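Local coordinates for protein succinate dehydrogenase subunit B (Mycolicibacterium smegmatis MC2 51, PDB 6LUM) that probably passes electrons through its three iron-sulfur clusters, from succinate oxidation in the flavoprotein subunit toward the membrane-bound part of succinate dehydrogenase, at residues J[66-78]-J[124-136]. Numbering follows the deposited sequence.
With FES (Fe2/s2 (inorganic) cluster), chain B.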
loop_
_atom_site.group_PDB
_atom_site.type_symbol
_atom_site.label_atom_id
_atom_site.label_comp_id
_atom_site.label_asym_id
_atom_site.label_seq_id
_atom_site.Cartn_x
_atom_site.Cartn_y
_atom_site.Cartn_z
ATOM N N TYR J 66 -38.546 -15.122 35.866
ATOM C CA TYR J 66 -39.172 -15.455 37.139
ATOM C C TYR J 66 -38.161 -15.815 38.226
ATOM O O TYR J 66 -38.083 -15.130 39.249
ATOM C CB TYR J 66 -40.183 -16.575 36.915
ATOM C CG TYR J 66 -41.193 -16.195 35.870
ATOM C CD1 TYR J 66 -41.100 -16.678 34.584
ATOM C CD2 TYR J 66 -42.221 -15.326 36.162
ATOM C CE1 TYR J 66 -42.011 -16.324 33.623
ATOM C CE2 TYR J 66 -43.138 -14.964 35.208
ATOM C CZ TYR J 66 -43.028 -15.467 33.940
ATOM O OH TYR J 66 -43.941 -15.111 32.979
ATOM N N LEU J 67 -37.369 -16.865 38.023
ATOM C CA LEU J 67 -36.538 -17.358 39.117
ATOM C C LEU J 67 -35.337 -16.455 39.366
ATOM O O LEU J 67 -35.213 -15.845 40.431
ATOM C CB LEU J 67 -36.072 -18.782 38.821
ATOM C CG LEU J 67 -37.090 -19.720 38.193
ATOM C CD1 LEU J 67 -36.396 -20.936 37.655
ATOM C CD2 LEU J 67 -38.135 -20.112 39.198
ATOM N N ASP J 68 -34.440 -16.367 38.394
ATOM C CA ASP J 68 -33.243 -15.541 38.483
ATOM C C ASP J 68 -33.500 -14.172 37.880
ATOM O O ASP J 68 -34.629 -13.679 37.907
ATOM C CB ASP J 68 -32.039 -16.203 37.825
ATOM C CG ASP J 68 -30.757 -15.910 38.570
ATOM O OD1 ASP J 68 -30.661 -14.817 39.156
ATOM O OD2 ASP J 68 -29.853 -16.767 38.590
ATOM N N GLY J 69 -32.456 -13.535 37.370
ATOM C CA GLY J 69 -32.556 -12.171 36.907
ATOM C C GLY J 69 -31.212 -11.492 36.926
ATOM O O GLY J 69 -31.058 -10.376 36.429
ATOM N N THR J 70 -30.222 -12.177 37.477
ATOM C CA THR J 70 -28.834 -11.855 37.201
ATOM C C THR J 70 -28.337 -12.550 35.938
ATOM O O THR J 70 -27.270 -12.202 35.428
ATOM C CB THR J 70 -27.966 -12.247 38.403
ATOM O OG1 THR J 70 -28.536 -11.697 39.593
ATOM C CG2 THR J 70 -26.564 -11.693 38.267
ATOM N N LEU J 71 -29.110 -13.496 35.406
ATOM C CA LEU J 71 -28.691 -14.310 34.270
ATOM C C LEU J 71 -28.815 -13.515 32.979
ATOM O O LEU J 71 -29.913 -13.095 32.611
ATOM C CB LEU J 71 -29.539 -15.574 34.195
ATOM C CG LEU J 71 -29.310 -16.440 32.968
ATOM C CD1 LEU J 71 -27.860 -16.833 32.889
ATOM C CD2 LEU J 71 -30.169 -17.665 33.038
ATOM N N THR J 72 -27.703 -13.316 32.287
ATOM C CA THR J 72 -27.720 -12.590 31.032
ATOM C C THR J 72 -27.336 -13.510 29.887
ATOM O O THR J 72 -26.664 -14.519 30.070
ATOM C CB THR J 72 -26.769 -11.398 31.064
ATOM O OG1 THR J 72 -25.427 -11.865 30.955
ATOM C CG2 THR J 72 -26.924 -10.646 32.354
ATOM N N PHE J 73 -27.792 -13.146 28.696
ATOM C CA PHE J 73 -27.470 -13.834 27.458
ATOM C C PHE J 73 -28.009 -12.977 26.329
ATOM O O PHE J 73 -28.831 -12.087 26.551
ATOM C CB PHE J 73 -28.056 -15.245 27.408
ATOM C CG PHE J 73 -29.537 -15.301 27.591
ATOM C CD1 PHE J 73 -30.094 -15.267 28.843
ATOM C CD2 PHE J 73 -30.371 -15.416 26.509
ATOM C CE1 PHE J 73 -31.444 -15.324 29.004
ATOM C CE2 PHE J 73 -31.723 -15.475 26.671
ATOM C CZ PHE J 73 -32.258 -15.424 27.917
ATOM N N ARG J 74 -27.527 -13.237 25.126
ATOM C CA ARG J 74 -27.920 -12.469 23.961
ATOM C C ARG J 74 -29.018 -13.196 23.204
ATOM O O ARG J 74 -29.033 -14.424 23.149
ATOM C CB ARG J 74 -26.727 -12.231 23.049
ATOM C CG ARG J 74 -25.678 -11.365 23.652
ATOM C CD ARG J 74 -24.552 -11.155 22.698
ATOM N NE ARG J 74 -23.599 -10.178 23.197
ATOM C CZ ARG J 74 -22.301 -10.409 23.325
ATOM N NH1 ARG J 74 -21.810 -11.586 22.993
ATOM N NH2 ARG J 74 -21.497 -9.469 23.783
ATOM N N ARG J 75 -29.951 -12.433 22.648
ATOM C CA ARG J 75 -30.974 -12.961 21.763
ATOM C C ARG J 75 -31.676 -11.780 21.127
ATOM O O ARG J 75 -31.851 -10.749 21.772
ATOM C CB ARG J 75 -31.981 -13.845 22.504
ATOM C CG ARG J 75 -33.161 -13.128 23.120
ATOM C CD ARG J 75 -32.781 -12.343 24.345
ATOM N NE ARG J 75 -33.934 -11.681 24.935
ATOM C CZ ARG J 75 -34.335 -10.458 24.619
ATOM N NH1 ARG J 75 -33.661 -9.745 23.737
ATOM N NH2 ARG J 75 -35.399 -9.943 25.204
ATOM N N SER J 76 -31.993 -11.892 19.842
ATOM C CA SER J 76 -32.782 -10.868 19.175
ATOM C C SER J 76 -34.048 -11.412 18.540
ATOM O O SER J 76 -35.144 -11.058 18.964
ATOM C CB SER J 76 -31.912 -10.187 18.121
ATOM O OG SER J 76 -32.602 -9.158 17.441
ATOM N N CYS J 77 -33.926 -12.333 17.604
ATOM C CA CYS J 77 -34.928 -12.552 16.575
ATOM C C CYS J 77 -35.954 -13.579 16.991
ATOM O O CYS J 77 -35.652 -14.533 17.709
ATOM C CB CYS J 77 -34.261 -13.016 15.290
ATOM S SG CYS J 77 -33.454 -14.593 15.431
ATOM N N ALA J 78 -37.174 -13.397 16.498
ATOM C CA ALA J 78 -38.192 -14.399 16.751
ATOM C C ALA J 78 -37.759 -15.723 16.134
ATOM O O ALA J 78 -37.346 -16.637 16.859
ATOM C CB ALA J 78 -39.538 -13.952 16.187
ATOM N N PRO J 124 -13.281 -14.617 25.409
ATOM C CA PRO J 124 -13.301 -14.196 26.818
ATOM C C PRO J 124 -14.719 -14.017 27.335
ATOM O O PRO J 124 -15.499 -13.242 26.785
ATOM C CB PRO J 124 -12.543 -12.865 26.796
ATOM C CG PRO J 124 -11.794 -12.868 25.524
ATOM C CD PRO J 124 -12.603 -13.634 24.556
ATOM N N VAL J 125 -15.044 -14.723 28.413
ATOM C CA VAL J 125 -16.360 -14.596 29.021
ATOM C C VAL J 125 -16.483 -13.238 29.695
ATOM O O VAL J 125 -15.542 -12.760 30.340
ATOM C CB VAL J 125 -16.585 -15.741 30.019
ATOM C CG1 VAL J 125 -17.959 -15.688 30.580
ATOM C CG2 VAL J 125 -16.369 -17.059 29.338
ATOM N N GLU J 126 -17.643 -12.599 29.542
ATOM C CA GLU J 126 -17.920 -11.322 30.180
ATOM C C GLU J 126 -18.945 -11.418 31.291
ATOM O O GLU J 126 -18.873 -10.650 32.245
ATOM C CB GLU J 126 -18.404 -10.306 29.146
ATOM C CG GLU J 126 -17.370 -9.963 28.105
ATOM C CD GLU J 126 -16.168 -9.251 28.688
ATOM O OE1 GLU J 126 -16.144 -8.005 28.670
ATOM O OE2 GLU J 126 -15.240 -9.935 29.164
ATOM N N LYS J 127 -19.896 -12.334 31.182
ATOM C CA LYS J 127 -20.829 -12.668 32.242
ATOM C C LYS J 127 -21.329 -14.070 31.934
ATOM O O LYS J 127 -20.781 -14.748 31.060
ATOM C CB LYS J 127 -21.946 -11.619 32.329
ATOM C CG LYS J 127 -22.567 -11.482 33.696
ATOM C CD LYS J 127 -23.068 -10.086 33.913
ATOM C CE LYS J 127 -23.943 -10.012 35.133
ATOM N NZ LYS J 127 -25.040 -10.996 35.069
ATOM N N ASP J 128 -22.353 -14.517 32.631
ATOM C CA ASP J 128 -22.893 -15.827 32.310
ATOM C C ASP J 128 -23.441 -15.850 30.897
ATOM O O ASP J 128 -24.221 -14.983 30.515
ATOM C CB ASP J 128 -23.966 -16.192 33.322
ATOM C CG ASP J 128 -24.821 -15.022 33.684
ATOM O OD1 ASP J 128 -24.687 -14.536 34.826
ATOM O OD2 ASP J 128 -25.630 -14.588 32.846
ATOM N N LEU J 129 -22.990 -16.817 30.107
ATOM C CA LEU J 129 -23.426 -17.076 28.739
ATOM C C LEU J 129 -23.179 -15.919 27.784
ATOM O O LEU J 129 -23.618 -15.978 26.640
ATOM C CB LEU J 129 -24.905 -17.460 28.680
ATOM C CG LEU J 129 -25.419 -18.469 29.691
ATOM C CD1 LEU J 129 -26.894 -18.666 29.513
ATOM C CD2 LEU J 129 -24.708 -19.759 29.529
ATOM N N VAL J 130 -22.473 -14.878 28.202
ATOM C CA VAL J 130 -22.121 -13.764 27.330
ATOM C C VAL J 130 -20.612 -13.773 27.156
ATOM O O VAL J 130 -19.875 -13.816 28.144
ATOM C CB VAL J 130 -22.598 -12.419 27.898
ATOM C CG1 VAL J 130 -21.970 -11.300 27.150
ATOM C CG2 VAL J 130 -24.075 -12.308 27.796
ATOM N N VAL J 131 -20.146 -13.743 25.915
ATOM C CA VAL J 131 -18.720 -13.742 25.642
ATOM C C VAL J 131 -18.365 -12.472 24.887
ATOM O O VAL J 131 -19.226 -11.692 24.493
ATOM C CB VAL J 131 -18.266 -14.984 24.863
ATOM C CG1 VAL J 131 -18.717 -16.232 25.568
ATOM C CG2 VAL J 131 -18.801 -14.946 23.474
ATOM N N ASN J 132 -17.072 -12.274 24.699
ATOM C CA ASN J 132 -16.538 -11.081 24.058
ATOM C C ASN J 132 -16.255 -11.424 22.601
ATOM O O ASN J 132 -15.257 -12.071 22.287
ATOM C CB ASN J 132 -15.286 -10.614 24.789
ATOM C CG ASN J 132 -14.809 -9.260 24.335
ATOM O OD1 ASN J 132 -15.594 -8.426 23.900
ATOM N ND2 ASN J 132 -13.510 -9.032 24.437
ATOM N N MET J 133 -17.141 -10.989 21.710
ATOM C CA MET J 133 -17.074 -11.330 20.299
ATOM C C MET J 133 -16.087 -10.484 19.519
ATOM O O MET J 133 -16.008 -10.626 18.294
ATOM C CB MET J 133 -18.457 -11.204 19.669
ATOM C CG MET J 133 -19.492 -12.095 20.289
ATOM S SD MET J 133 -19.337 -13.801 19.772
ATOM C CE MET J 133 -19.607 -13.642 18.023
ATOM N N GLU J 134 -15.336 -9.619 20.166
ATOM C CA GLU J 134 -14.456 -8.750 19.398
ATOM C C GLU J 134 -13.211 -9.447 18.863
ATOM O O GLU J 134 -12.739 -9.058 17.796
ATOM C CB GLU J 134 -14.078 -7.513 20.206
ATOM C CG GLU J 134 -15.222 -6.526 20.271
ATOM C CD GLU J 134 -15.564 -5.954 18.902
ATOM O OE1 GLU J 134 -14.639 -5.755 18.087
ATOM O OE2 GLU J 134 -16.761 -5.719 18.633
ATOM N N PRO J 135 -12.634 -10.451 19.530
ATOM C CA PRO J 135 -11.620 -11.256 18.830
ATOM C C PRO J 135 -12.152 -11.916 17.574
ATOM O O PRO J 135 -11.476 -11.939 16.537
ATOM C CB PRO J 135 -11.217 -12.289 19.884
ATOM C CG PRO J 135 -11.453 -11.630 21.144
ATOM C CD PRO J 135 -12.634 -10.742 20.972
ATOM N N PHE J 136 -13.369 -12.453 17.648
ATOM C CA PHE J 136 -13.991 -13.080 16.491
ATOM C C PHE J 136 -14.140 -12.087 15.353
ATOM O O PHE J 136 -13.735 -12.354 14.216
ATOM C CB PHE J 136 -15.343 -13.656 16.899
ATOM C CG PHE J 136 -16.144 -14.182 15.761
ATOM C CD1 PHE J 136 -15.882 -15.416 15.230
ATOM C CD2 PHE J 136 -17.172 -13.447 15.232
ATOM C CE1 PHE J 136 -16.622 -15.893 14.189
ATOM C CE2 PHE J 136 -17.903 -13.926 14.194
ATOM C CZ PHE J 136 -17.626 -15.148 13.674
HETATM FE FE1 FES B . -31.281 -14.798 17.142
HETATM FE FE2 FES B . -31.186 -17.642 18.137
HETATM S S1 FES B . -32.285 -15.853 18.763
HETATM S S2 FES B . -30.403 -16.644 16.364
#
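The guanidinium of Arg-74 has Val-130 CG1 over one face, 3.8 Å above the plane and offset toward the rim, and the carbonyl oxygen of Val-131 at its edge. The contact lies in the 2Fe-2S cluster-binding domain, whose fold is that of plant-type ferredoxins (beta-grasp), where the loop leading to the cluster-bound Cys-77 crosses a small antiparallel hairpin, 125-127 with 130-131. Arg-74 NH1 gives Val-131 O a hydrogen bond of 3.0 Å, bent to 142° at the proton, and NH2 adds a weak one. Met-133 CG approaches NH1 obliquely, its side chain running past the arginine in the opposite direction. An extended chain from CG to NE carries the group across, and NE forms a salt bridge with Glu-161 of subunit A. Shortened to an alanine, this position would lose both donors to Val-131 O and is likely to leave the glutamate of subunit A without its cationic mate. A type II turn from Lys-127 to Val-130 closes the hairpin, and Glu-126 and Lys-127 form a classic beta bulge opposite Val-130. At the turn, Leu-129 CD1 lies 4.0 Å from Leu-71 CD1, and both leucines pack on Ile-30 of strand 27-32. Val-130 CG2 packs against the loop backbone, 3.7 Å from Phe-73 CA, while the Phe-73 ring leads off to helix 56-67. Lys-127 crosses Thr-72 at about a right angle, bending at its last torsion (chi4 -54°), and NZ forms a salt bridge with Asp-128 OD1. The other carboxylate oxygen, Asp-128 OD2, accepts a nearly straight hydrogen bond (161°) from the backbone N of Thr-72.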